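Local structure of endo-beta-1,4-glucanase (Ampullaria crossean, 5XBU) at residues R22-S26 and N133-E138; T58-Y64 and V139-L143; L84-G88 and P98-P103. The protein probably acts as a family 45 glycoside hydrolase, an endoglucanase that cleaves internal beta-1,4-glucosidic bonds of cellulose. One frame throughout, in Å; residues are numbered along the deposited sequence. Where two conformers were deposited one is given.

Contact 1 (R22-S26 and N133-E138)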
ATOM      1  N   ARG A  22      -6.275 -13.098  -9.720  0.66 14.13           N
ATOM      2  CA  ARG A  22      -5.340 -12.105  -9.225  0.66 13.25           C
ATOM      3  C   ARG A  22      -5.508 -11.905  -7.725  0.66 11.18           C
ATOM      4  O   ARG A  22      -6.619 -11.978  -7.202  0.66 11.13           O
ATOM      5  CB  ARG A  22      -5.603 -10.778  -9.936  0.66 15.23           C
ATOM      6  CG  ARG A  22      -5.311 -10.837 -11.429  0.66 17.96           C
ATOM      7  CD  ARG A  22      -6.029  -9.700 -12.108  0.66 20.71           C
ATOM      8  NE  ARG A  22      -5.724  -9.514 -13.526  0.66 22.77           N
ATOM      9  CZ  ARG A  22      -6.312 -10.185 -14.515  0.66 24.29           C
ATOM     10  NH1 ARG A  22      -5.992  -9.927 -15.777  0.66 24.98           N
ATOM     11  NH2 ARG A  22      -7.203 -11.131 -14.242  0.66 24.88           N
ATOM     12  N   PRO A  23      -4.425 -11.653  -6.999  1.00 10.13           N
ATOM     13  CA  PRO A  23      -4.553 -11.408  -5.568  1.00  9.48           C
ATOM     14  C   PRO A  23      -5.174 -10.040  -5.309  1.00  8.71           C
ATOM     15  O   PRO A  23      -4.889  -9.064  -6.004  1.00  9.14           O
ATOM     16  CB  PRO A  23      -3.103 -11.427  -5.086  1.00 10.31           C
ATOM     17  CG  PRO A  23      -2.334 -10.890  -6.261  1.00 11.17           C
ATOM     18  CD  PRO A  23      -3.034 -11.507  -7.470  1.00 11.22           C
ATOM     19  N   CYS A  24      -6.004  -9.987  -4.272  1.00  8.91           N
ATOM     20  CA  CYS A  24      -6.567  -8.729  -3.838  1.00  9.01           C
ATOM     21  C   CYS A  24      -5.803  -8.129  -2.667  1.00  8.75           C
ATOM     22  O   CYS A  24      -5.097  -8.815  -1.929  1.00  9.32           O
ATOM     23  CB  CYS A  24      -8.036  -8.903  -3.496  1.00  9.48           C
ATOM     24  SG  CYS A  24      -8.929  -9.491  -4.955  1.00  9.83           S
ATOM     25  N   ALA A  25      -5.995  -6.831  -2.499  1.00  8.73           N
ATOM     26  CA  ALA A  25      -5.485  -6.080  -1.376  1.00  8.61           C
ATOM     27  C   ALA A  25      -6.597  -5.202  -0.843  1.00  8.63           C
ATOM     28  O   ALA A  25      -7.464  -4.737  -1.600  1.00  9.11           O
ATOM     29  CB  ALA A  25      -4.310  -5.198  -1.766  1.00  9.15           C
ATOM     30  N   SER A  26      -6.557  -4.965   0.459  1.00  8.70           N
ATOM     31  CA  SER A  26      -7.322  -3.879   1.044  1.00  9.02           C
ATOM     32  C   SER A  26      -6.517  -2.590   0.982  1.00  8.88           C
ATOM     33  O   SER A  26      -5.289  -2.598   0.825  1.00  8.72           O
ATOM     34  CB  SER A  26      -7.723  -4.223   2.475  1.00  9.46           C
ATOM     35  OG  SER A  26      -6.657  -4.798   3.218  1.00  9.37           O
ATOM     36  N   ASN A 133      -4.903 -10.461   6.512  1.00  9.02           N
ATOM     37  CA  ASN A 133      -5.420  -9.598   7.558  1.00  9.28           C
ATOM     38  C   ASN A 133      -6.812 -10.045   7.996  1.00  9.55           C
ATOM     39  O   ASN A 133      -7.357 -11.034   7.500  1.00  9.79           O
ATOM     40  CB  ASN A 133      -5.365  -8.103   7.189  1.00  9.41           C
ATOM     41  CG  ASN A 133      -6.253  -7.706   6.027  1.00  8.89           C
ATOM     42  OD1 ASN A 133      -7.181  -8.414   5.649  1.00  9.20           O
ATOM     43  ND2 ASN A 133      -5.956  -6.544   5.453  1.00  9.46           N
ATOM     44  N   SER A 134      -7.386  -9.287   8.915  1.00  9.86           N
ATOM     45  CA  SER A 134      -8.668  -9.627   9.510  1.00 10.98           C
ATOM     46  C   SER A 134      -9.808  -9.606   8.504  1.00 11.38           C
ATOM     47  O   SER A 134     -10.888 -10.095   8.824  1.00 13.05           O
ATOM     48  CB  SER A 134      -8.958  -8.667  10.657  1.00 11.87           C
ATOM     49  OG  SER A 134      -9.271  -7.366  10.177  1.00 12.33           O
ATOM     50  N   HIS A 135      -9.593  -9.069   7.307  1.00 10.68           N
ATOM     51  CA  HIS A 135     -10.595  -9.008   6.258  1.00 10.58           C
ATOM     52  C   HIS A 135     -10.304  -9.950   5.107  1.00 10.09           C
ATOM     53  O   HIS A 135     -11.052  -9.962   4.124  1.00 10.90           O
ATOM     54  CB  HIS A 135     -10.775  -7.572   5.792  1.00 11.22           C
ATOM     55  CG  HIS A 135     -11.278  -6.694   6.888  1.00 12.04           C
ATOM     56  ND1 HIS A 135     -12.477  -6.930   7.521  1.00 13.10           N
ATOM     57  CD2 HIS A 135     -10.730  -5.614   7.495  1.00 12.61           C
ATOM     58  CE1 HIS A 135     -12.652  -6.018   8.459  1.00 13.56           C
ATOM     59  NE2 HIS A 135     -11.611  -5.206   8.466  1.00 13.20           N
ATOM     60  N   GLY A 136      -9.238 -10.767   5.223  1.00  9.68           N
ATOM     61  CA  GLY A 136      -8.963 -11.807   4.258  1.00  9.59           C
ATOM     62  C   GLY A 136      -8.015 -11.442   3.142  1.00  9.13           C
ATOM     63  O   GLY A 136      -7.905 -12.214   2.180  1.00  9.64           O
ATOM     64  N   TYR A 137      -7.273 -10.339   3.272  1.00  8.69           N
ATOM     65  CA  TYR A 137      -6.355  -9.924   2.214  1.00  8.39           C
ATOM     66  C   TYR A 137      -4.914 -10.226   2.592  1.00  7.88           C
ATOM     67  O   TYR A 137      -4.498 -10.022   3.737  1.00  8.29           O
ATOM     68  CB  TYR A 137      -6.502  -8.418   1.906  1.00  8.59           C
ATOM     69  CG  TYR A 137      -7.908  -8.097   1.476  1.00  8.47           C
ATOM     70  CD1 TYR A 137      -8.318  -8.372   0.190  1.00  8.80           C
ATOM     71  CD2 TYR A 137      -8.805  -7.564   2.378  1.00  9.07           C
ATOM     72  CE1 TYR A 137      -9.640  -8.130  -0.217  1.00  9.15           C
ATOM     73  CE2 TYR A 137     -10.137  -7.312   1.986  1.00  9.47           C
ATOM     74  CZ  TYR A 137     -10.520  -7.586   0.693  1.00  9.24           C
ATOM     75  OH  TYR A 137     -11.847  -7.337   0.355  1.00 10.49           O
ATOM     76  N   GLU A 138      -4.146 -10.663   1.601  1.00  8.08           N
ATOM     77  CA  GLU A 138      -2.733 -11.008   1.825  1.00  8.04           C
ATOM     78  C   GLU A 138      -1.823  -9.807   2.012  1.00  7.86           C
ATOM     79  O   GLU A 138      -0.660  -9.993   2.388  1.00  8.23           O
ATOM     80  CB  GLU A 138      -2.182 -11.870   0.700  1.00  8.30           C
ATOM     81  CG  GLU A 138      -2.048 -11.154  -0.609  1.00  8.55           C
ATOM     82  CD  GLU A 138      -1.322 -11.924  -1.680  1.00  8.99           C
ATOM     83  OE1 GLU A 138      -1.077 -13.148  -1.505  1.00 10.35           O
ATOM     84  OE2 GLU A 138      -0.951 -11.289  -2.696  1.00  9.24           O
TER
HETATM   85  O   HOH W   1      -5.597 -11.200  -0.798  1.00  9.66           O
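The hydroxyl oxygen of Ser26 is gripped by two groups: Asn133 ND2 donates to Ser26 OG at 2.9 Å, and His140 ND1, on the next strand, is hydrogen-bonded to the same oxygen. Ser26 OG lies in the plane of the Asn133 amide, and the small serine suits the place because its short arm lets OG reach the amide while CB still lies against a ring. The other end of the Asn133 amide serves its own loop. Asn133 OD1 accepts from His135 N at 3.0 Å, which makes an Asx turn, and from Tyr137 N at 3.1 Å; the two donors arrive over opposite faces of the amide plane. With Asn133 ND2 also bonded to Trp120 O, both ends of the amide are used and its rotation is fixed.

This loop, a type I turn from Asn133 to Gly136, leads into strand 140-144 of the double-psi beta-barrel to which strand 22-30 also belongs. Gly136, at phi 94°, adopts a backbone shape in which a CB would collide with the preceding carbonyl.

Tyr137 supplies the broad surface. Its CG stands beside the backbone N (chi1 -59°), turning the ring across the strand. Ala25 O and Ser26 N lie over one face, Ser26 CB is 3.5 Å from Tyr137 CD2, and Cys24 CB meets the ring edge 3.7 Å from Tyr137 CE1. The phenol OH goes on to Glu159 and Gln7, while Cys24 SG forms a disulfide with Cys9. Glu138 reaches back with an extended chain until OE2 lies 3.2 Å from Pro23 CB, and the same oxygen bonds to Trp162 NE1. A water bridges the backbones, donating to Cys24 O and accepting from Glu138 N at 2.9 Å.

Contact 2 (T58-Y64 and V139-L143)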
ATOM      1  N   THR A  58       2.566   5.019  -1.062  1.00  8.78           N
ATOM      2  CA  THR A  58       1.915   4.108  -0.152  1.00  8.68           C
ATOM      3  C   THR A  58       2.860   3.625   0.950  1.00  8.58           C
ATOM      4  O   THR A  58       4.081   3.534   0.781  1.00  8.86           O
ATOM      5  CB  THR A  58       1.295   2.920  -0.933  1.00  8.83           C
ATOM      6  OG1 THR A  58       0.574   2.049  -0.070  1.00  9.38           O
ATOM      7  CG2 THR A  58       2.302   2.069  -1.702  1.00  9.09           C
ATOM      8  N   ALA A  59       2.223   3.256   2.059  1.00  8.56           N
ATOM      9  CA  ALA A  59       2.792   2.501   3.170  1.00  8.53           C
ATOM     10  C   ALA A  59       2.123   1.131   3.180  1.00  8.19           C
ATOM     11  O   ALA A  59       1.005   0.992   3.699  1.00  8.73           O
ATOM     12  CB  ALA A  59       2.538   3.236   4.483  1.00  9.36           C
ATOM     13  N   PRO A  60       2.758   0.099   2.630  1.00  8.13           N
ATOM     14  CA  PRO A  60       2.176  -1.242   2.697  1.00  8.35           C
ATOM     15  C   PRO A  60       2.328  -1.836   4.081  1.00  8.21           C
ATOM     16  O   PRO A  60       3.239  -1.501   4.841  1.00  8.69           O
ATOM     17  CB  PRO A  60       2.987  -2.056   1.677  1.00  8.40           C
ATOM     18  CG  PRO A  60       3.717  -1.033   0.849  1.00  9.15           C
ATOM     19  CD  PRO A  60       3.980   0.091   1.801  1.00  8.44           C
ATOM     20  N   SER A  61       1.494  -2.826   4.349  1.00  8.20           N
ATOM     21  CA  SER A  61       1.656  -3.657   5.518  1.00  8.39           C
ATOM     22  C   SER A  61       3.085  -4.212   5.601  1.00  7.88           C
ATOM     23  O   SER A  61       3.723  -4.547   4.596  1.00  8.29           O
ATOM     24  CB  SER A  61       0.579  -4.746   5.493  1.00  8.77           C
ATOM     25  OG  SER A  61       0.505  -5.407   4.248  1.00  8.59           O
ATOM     26  N   GLU A  62       3.526  -4.338   6.853  1.00  8.57           N
ATOM     27  CA  GLU A  62       4.926  -4.569   7.193  1.00  8.94           C
ATOM     28  C   GLU A  62       5.562  -5.761   6.476  1.00  8.91           C
ATOM     29  O   GLU A  62       6.697  -5.654   5.999  1.00  9.13           O
ATOM     30  CB  GLU A  62       4.995  -4.777   8.709  1.00 10.41           C
ATOM     31  CG  GLU A  62       6.383  -4.934   9.286  1.00 11.20           C
ATOM     32  CD  GLU A  62       6.370  -5.004  10.797  1.00 11.96           C
ATOM     33  OE1 GLU A  62       7.284  -5.660  11.326  1.00 13.94           O
ATOM     34  OE2 GLU A  62       5.491  -4.410  11.457  1.00 11.43           O
ATOM     35  N   ARG A  63       4.899  -6.918   6.457  1.00  8.89           N
ATOM     36  CA  ARG A  63       5.555  -8.096   5.904  1.00  9.30           C
ATOM     37  C   ARG A  63       5.750  -8.000   4.396  1.00  9.34           C
ATOM     38  O   ARG A  63       6.710  -8.579   3.879  1.00 11.41           O
ATOM     39  CB  ARG A  63       4.832  -9.368   6.326  1.00  9.71           C
ATOM     40  CG  ARG A  63       4.958  -9.665   7.812  1.00 10.49           C
ATOM     41  CD  ARG A  63       6.373 -10.191   8.215  1.00 11.64           C
ATOM     42  NE  ARG A  63       6.416 -10.349   9.681  1.00 12.29           N
ATOM     43  CZ  ARG A  63       6.672  -9.372  10.539  1.00 13.10           C
ATOM     44  NH1 ARG A  63       7.117  -8.202  10.098  1.00 13.98           N
ATOM     45  NH2 ARG A  63       6.453  -9.570  11.830  1.00 13.67           N
ATOM     46  N   TYR A  64       4.902  -7.277   3.661  1.00  8.66           N
ATOM     47  CA  TYR A  64       5.231  -6.977   2.273  1.00  8.82           C
ATOM     48  C   TYR A  64       6.330  -5.929   2.195  1.00  8.93           C
ATOM     49  O   TYR A  64       7.285  -6.073   1.428  1.00  9.57           O
ATOM     50  CB  TYR A  64       3.998  -6.543   1.459  1.00  8.90           C
ATOM     51  CG  TYR A  64       4.384  -6.113   0.073  1.00  9.11           C
ATOM     52  CD1 TYR A  64       4.859  -7.021  -0.867  1.00  9.76           C
ATOM     53  CD2 TYR A  64       4.354  -4.778  -0.281  1.00 10.33           C
ATOM     54  CE1 TYR A  64       5.282  -6.617  -2.112  1.00 10.73           C
ATOM     55  CE2 TYR A  64       4.787  -4.360  -1.508  1.00 12.03           C
ATOM     56  CZ  TYR A  64       5.249  -5.264  -2.434  1.00 11.61           C
ATOM     57  OH  TYR A  64       5.672  -4.782  -3.646  1.00 13.84           O
ATOM     58  N   VAL A 139      -2.289  -8.610   1.678  1.00  8.04           N
ATOM     59  CA  VAL A 139      -1.497  -7.401   1.777  1.00  7.96           C
ATOM     60  C   VAL A 139      -2.467  -6.239   1.896  1.00  7.81           C
ATOM     61  O   VAL A 139      -3.624  -6.318   1.457  1.00  8.28           O
ATOM     62  CB  VAL A 139      -0.554  -7.245   0.556  1.00  8.29           C
ATOM     63  CG1 VAL A 139      -1.299  -6.988  -0.713  1.00  8.37           C
ATOM     64  CG2 VAL A 139       0.523  -6.203   0.802  1.00  8.90           C
ATOM     65  N   HIS A 140      -1.983  -5.162   2.509  1.00  7.95           N
ATOM     66  CA  HIS A 140      -2.728  -3.926   2.680  1.00  7.97           C
ATOM     67  C   HIS A 140      -1.879  -2.773   2.174  1.00  7.92           C
ATOM     68  O   HIS A 140      -0.681  -2.720   2.450  1.00  8.44           O
ATOM     69  CB  HIS A 140      -3.072  -3.706   4.138  1.00  8.77           C
ATOM     70  CG  HIS A 140      -3.956  -2.539   4.353  1.00  8.89           C
ATOM     71  ND1 HIS A 140      -5.306  -2.628   4.108  1.00  8.94           N
ATOM     72  CD2 HIS A 140      -3.681  -1.265   4.722  1.00  8.94           C
ATOM     73  CE1 HIS A 140      -5.825  -1.435   4.328  1.00  9.41           C
ATOM     74  NE2 HIS A 140      -4.873  -0.592   4.706  1.00  9.36           N
ATOM     75  N   PHE A 141      -2.503  -1.817   1.497  1.00  8.02           N
ATOM     76  CA  PHE A 141      -1.840  -0.585   1.061  1.00  8.38           C
ATOM     77  C   PHE A 141      -2.500   0.613   1.727  1.00  8.58           C
ATOM     78  O   PHE A 141      -3.658   0.923   1.440  1.00  9.35           O
ATOM     79  CB  PHE A 141      -1.815  -0.452  -0.459  1.00  8.49           C
ATOM     80  CG  PHE A 141      -1.013  -1.536  -1.098  1.00  8.38           C
ATOM     81  CD1 PHE A 141       0.385  -1.511  -1.035  1.00  8.77           C
ATOM     82  CD2 PHE A 141      -1.624  -2.637  -1.708  1.00  8.93           C
ATOM     83  CE1 PHE A 141       1.140  -2.537  -1.560  1.00  9.02           C
ATOM     84  CE2 PHE A 141      -0.857  -3.653  -2.246  1.00  9.31           C
ATOM     85  CZ  PHE A 141       0.514  -3.618  -2.174  1.00  9.15           C
ATOM     86  N   ASP A 142      -1.756   1.301   2.594  1.00  8.94           N
ATOM     87  CA  ASP A 142      -2.207   2.558   3.168  1.00  9.61           C
ATOM     88  C   ASP A 142      -1.758   3.660   2.220  1.00  9.45           C
ATOM     89  O   ASP A 142      -0.575   3.764   1.898  1.00  9.87           O
ATOM     90  CB  ASP A 142      -1.630   2.728   4.573  1.00 11.00           C
ATOM     91  CG  ASP A 142      -2.525   3.531   5.500  1.00 12.79           C
ATOM     92  OD1 ASP A 142      -3.581   4.016   5.068  1.00 13.07           O
ATOM     93  OD2 ASP A 142      -2.115   3.661   6.674  1.00 14.94           O
ATOM     94  N   LEU A 143      -2.688   4.471   1.749  1.00  9.38           N
ATOM     95  CA  LEU A 143      -2.411   5.398   0.665  1.00 10.01           C
ATOM     96  C   LEU A 143      -2.278   6.820   1.216  1.00 10.65           C
ATOM     97  O   LEU A 143      -3.186   7.327   1.872  1.00 11.41           O
ATOM     98  CB  LEU A 143      -3.535   5.349  -0.387  1.00  9.99           C
ATOM     99  CG  LEU A 143      -3.859   3.918  -0.887  1.00 10.32           C
ATOM    100  CD1 LEU A 143      -4.972   3.987  -1.887  1.00 11.34           C
ATOM    101  CD2 LEU A 143      -2.633   3.237  -1.483  1.00 10.07           C
TER
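Thr58, Phe141 and Asp142 bury the most surface here, and Thr58 joins the other two: its OG1 bonds to Asp142 O and lies against Phe141. Asp142 O accepts Ala59 N at 2.8 Å, in the carbonyl plane, and takes a second bond from Thr58 OG1 at 2.9 Å, this one from above that plane. Thr58 OG1 stands opposite its own backbone N across the CA-CB bond (chi1 -176°), which carries the hydroxyl over to the neighbouring strand. A beta-branched threonine suits a strand and here adds a polar link: replaced by a valine, it would probably leave Asp142 O with the Ala59 bond alone from this segment, and the rim of the Phe141 ring without its hydroxyl neighbour.

Strands 58-60 and 140-143 run antiparallel, Thr58 with Leu143 and Pro60 with Phe141 forming non-hydrogen-bonded pairs about the hydrogen-bonded pair of Ala59 and Asp142. Pro60 fits here because a non-hydrogen-bonded site asks no N-H of it across this pair. Its ring lies against Phe141, with Pro60 CB 3.8 Å from Phe141 CE1. The phenyl edge is then turned toward the face of Tyr64 in an offset edge-to-face pair, planes at 77° and centroids 6.0 Å apart; Thr58 OG1 lies near the plane of the Phe141 ring, at its edge. Beyond the strand pair, Ser61 stands in for a backbone partner: its OG accepts His140 N at 3.0 Å while Ser61 N donates to His140 O. Val139 CG2 packs beside Ser61 OG, 3.6 Å from Tyr64 CB.

Strand 57-60 is flanked by strand 104-108 and strand 140-144 by strand 22-30, where Asp142 OD1 bonds to Thr28 OG1. Phe141 points inward against Val82 and Leu84 of strand 81-86, and helix 62-65 follows strand 57-60 directly and carries Tyr64, whose OH is bonded to Glu164.

Contact 3 (L84-G88 and P98-P103)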
ATOM      1  N   LEU A  84      -2.784  -0.744  -8.526  1.00  8.70           N
ATOM      2  CA  LEU A  84      -3.967  -1.109  -7.776  1.00  8.65           C
ATOM      3  C   LEU A  84      -5.198  -0.837  -8.634  1.00  9.14           C
ATOM      4  O   LEU A  84      -5.394   0.294  -9.097  1.00  9.49           O
ATOM      5  CB  LEU A  84      -4.051  -0.345  -6.468  1.00  8.68           C
ATOM      6  CG  LEU A  84      -2.799  -0.424  -5.581  1.00  8.82           C
ATOM      7  CD1 LEU A  84      -3.067   0.243  -4.254  1.00  9.35           C
ATOM      8  CD2 LEU A  84      -2.374  -1.875  -5.363  1.00  9.15           C
ATOM      9  N   THR A  85      -6.004  -1.867  -8.872  1.00  9.18           N
ATOM     10  CA  THR A  85      -7.191  -1.760  -9.712  1.00  9.68           C
ATOM     11  C   THR A  85      -8.423  -2.057  -8.883  1.00  9.57           C
ATOM     12  O   THR A  85      -8.571  -3.189  -8.401  1.00  9.45           O
ATOM     13  CB  THR A  85      -7.127  -2.725 -10.888  1.00 10.76           C
ATOM     14  OG1 THR A  85      -5.928  -2.539 -11.630  1.00 11.01           O
ATOM     15  CG2 THR A  85      -8.303  -2.525 -11.830  1.00 12.11           C
ATOM     16  N   PRO A  86      -9.324  -1.097  -8.681  1.00  9.74           N
ATOM     17  CA  PRO A  86     -10.536  -1.399  -7.914  1.00 10.06           C
ATOM     18  C   PRO A  86     -11.335  -2.533  -8.543  1.00  9.75           C
ATOM     19  O   PRO A  86     -11.480  -2.609  -9.766  1.00 10.53           O
ATOM     20  CB  PRO A  86     -11.339  -0.091  -7.953  1.00 10.75           C
ATOM     21  CG  PRO A  86     -10.252   0.968  -8.144  1.00 10.97           C
ATOM     22  CD  PRO A  86      -9.271   0.328  -9.083  1.00 10.37           C
ATOM     23  N   THR A  87     -11.925  -3.367  -7.679  1.00 10.02           N
ATOM     24  CA  THR A  87     -12.862  -4.400  -8.117  1.00 10.47           C
ATOM     25  C   THR A  87     -14.313  -3.913  -8.093  1.00 10.90           C
ATOM     26  O   THR A  87     -15.182  -4.577  -8.664  1.00 11.94           O
ATOM     27  CB  THR A  87     -12.768  -5.598  -7.165  1.00 10.43           C
ATOM     28  OG1 THR A  87     -13.127  -5.106  -5.871  1.00 10.52           O
ATOM     29  CG2 THR A  87     -11.391  -6.231  -7.182  1.00 10.88           C
ATOM     30  N   GLY A  88     -14.594  -2.825  -7.394  1.00 10.92           N
ATOM     31  CA  GLY A  88     -15.942  -2.453  -7.007  1.00 11.88           C
ATOM     32  C   GLY A  88     -16.308  -2.841  -5.597  1.00 12.16           C
ATOM     33  O   GLY A  88     -17.360  -2.437  -5.098  1.00 14.34           O
ATOM     34  N   PRO A  98     -16.159   2.667  -5.457  1.00 13.26           N
ATOM     35  CA  PRO A  98     -15.657   3.901  -6.054  1.00 13.53           C
ATOM     36  C   PRO A  98     -16.403   4.242  -7.332  1.00 13.47           C
ATOM     37  O   PRO A  98     -17.092   3.388  -7.918  1.00 13.33           O
ATOM     38  CB  PRO A  98     -14.185   3.580  -6.333  1.00 14.40           C
ATOM     39  CG  PRO A  98     -14.195   2.102  -6.543  1.00 14.57           C
ATOM     40  CD  PRO A  98     -15.175   1.566  -5.558  1.00 13.98           C
ATOM     41  N   PRO A  99     -16.276   5.488  -7.804  1.00 14.17           N
ATOM     42  CA  PRO A  99     -17.013   5.905  -9.013  1.00 14.18           C
ATOM     43  C   PRO A  99     -16.527   5.265 -10.298  1.00 13.47           C
ATOM     44  O   PRO A  99     -17.307   5.159 -11.254  1.00 13.92           O
ATOM     45  CB  PRO A  99     -16.787   7.425  -9.042  1.00 15.54           C
ATOM     46  CG  PRO A  99     -15.480   7.606  -8.290  1.00 16.44           C
ATOM     47  CD  PRO A  99     -15.597   6.633  -7.162  1.00 15.51           C
ATOM     48  N   ASN A 100     -15.271   4.834 -10.356  1.00 13.11           N
ATOM     49  CA  ASN A 100     -14.735   4.154 -11.521  1.00 12.78           C
ATOM     50  C   ASN A 100     -13.669   3.187 -11.042  1.00 11.90           C
ATOM     51  O   ASN A 100     -13.297   3.175  -9.863  1.00 12.76           O
ATOM     52  CB  ASN A 100     -14.218   5.119 -12.577  1.00 14.21           C
ATOM     53  CG  ASN A 100     -12.997   5.873 -12.097  1.00 16.06           C
ATOM     54  OD1 ASN A 100     -11.979   5.272 -11.771  1.00 15.43           O
ATOM     55  ND2 ASN A 100     -13.106   7.171 -11.996  1.00 17.93           N
ATOM     56  N   HIS A 101     -13.223   2.347 -11.969  1.00 11.61           N
ATOM     57  CA  HIS A 101     -12.194   1.346 -11.679  1.00 11.63           C
ATOM     58  C   HIS A 101     -10.890   1.640 -12.399  1.00 11.42           C
ATOM     59  O   HIS A 101     -10.121   0.727 -12.695  1.00 11.63           O
ATOM     60  CB  HIS A 101     -12.682  -0.065 -11.990  1.00 11.87           C
ATOM     61  CG  HIS A 101     -13.914  -0.446 -11.247  1.00 12.26           C
ATOM     62  ND1 HIS A 101     -14.617  -1.595 -11.526  1.00 12.29           N
ATOM     63  CD2 HIS A 101     -14.570   0.169 -10.233  1.00 12.46           C
ATOM     64  CE1 HIS A 101     -15.656  -1.662 -10.714  1.00 12.58           C
ATOM     65  NE2 HIS A 101     -15.661  -0.605  -9.924  1.00 12.88           N
ATOM     66  N   ASN A 102     -10.600   2.894 -12.672  1.00 11.52           N
ATOM     67  CA  ASN A 102      -9.323   3.217 -13.284  1.00 11.74           C
ATOM     68  C   ASN A 102      -8.194   2.736 -12.369  1.00 11.00           C
ATOM     69  O   ASN A 102      -8.225   3.000 -11.160  1.00 11.51           O
ATOM     70  CB  ASN A 102      -9.149   4.738 -13.420  1.00 12.77           C
ATOM     71  CG  ASN A 102     -10.120   5.397 -14.361  1.00 14.23           C
ATOM     72  OD1 ASN A 102     -10.733   4.772 -15.221  1.00 14.48           O
ATOM     73  ND2 ASN A 102     -10.274   6.698 -14.186  1.00 16.11           N
ATOM     74  N   PRO A 103      -7.180   2.068 -12.908  0.60 11.07           N
ATOM     75  CA  PRO A 103      -6.047   1.653 -12.083  0.60 10.77           C
ATOM     76  C   PRO A 103      -5.194   2.856 -11.718  0.60 10.52           C
ATOM     77  O   PRO A 103      -5.191   3.886 -12.392  0.60 10.60           O
ATOM     78  CB  PRO A 103      -5.280   0.698 -12.993  0.60 11.54           C
ATOM     79  CG  PRO A 103      -5.629   1.101 -14.380  0.60 12.10           C
ATOM     80  CD  PRO A 103      -7.015   1.690 -14.322  0.60 11.60           C
TER
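With CG beside the backbone N (chi1 -58°) and the imidazole swung by chi2 to 171°, His101 lays one face of its ring over the main chain from Pro86 to Gly88. Pro86 C, Thr87 C and Gly88 N all lie over that face; His101 CG is 3.6 Å from Pro86 O, and His101 NE2 is 3.5 Å from Gly88 CA. Glycine suits its place for two reasons. Its backbone (phi 98°) would press a CB against the preceding carbonyl, and such a CB would also crowd His101 CE1. A flat ring can lie close to a bare backbone of this kind.

No hydrogen bond joins the two segments, so the contact rests on shape and on prolines, whose rigid rings need no N-H partner. Pro86 points toward the other segment: Pro86 CB packs 3.9 Å from Pro98 CG, and Pro86 CD lies 3.5 Å from Asn102 O. Nearer the strand, Pro103 CA makes a CA-H...O contact of 3.3 Å with Leu84 O, while Thr85 and Pro103 lie side by side, pointing the same way.

The loop shapes itself with an Asx turn, in which Asn102 N donates to Asn100 OD1 at 2.9 Å, the short asparagine arm being well matched to a donor two residues on.

The contact closes the base of the long connection between antiparallel strands 81-86 and 104-108, which are paired by a backbone hydrogen bond between Leu84 and Val104. On its other flank strand 81-86 pairs with strand 160-165 through Thr85 and Thr161, Thr87 OG1 is bonded to Glu159, and Trp155 touches Pro86.

All three contacts reach the same curled sheet. Contacts 1 and 2, with centres 11 Å apart, join directly where strands 22-30 and 140-144 run parallel: the bond between Ser26 and His140 forms the seam, Ser26 O takes a probable bond from Phe141 N at 3.0 Å, and Ala25 CB packs 3.7 Å from Phe141 CD2. Contact 3 lies on the far side of the core, its centre about 18 Å from that of contact 2, yet Leu84 CD2 reaches Phe141 CD2 at 3.8 Å through the barrel interior. Contacts 1 and 3 do not touch, their nearest atoms being about 5 Å apart. Along the chain, contact 3 nests within the loops closed by both others, whose own segments alternate.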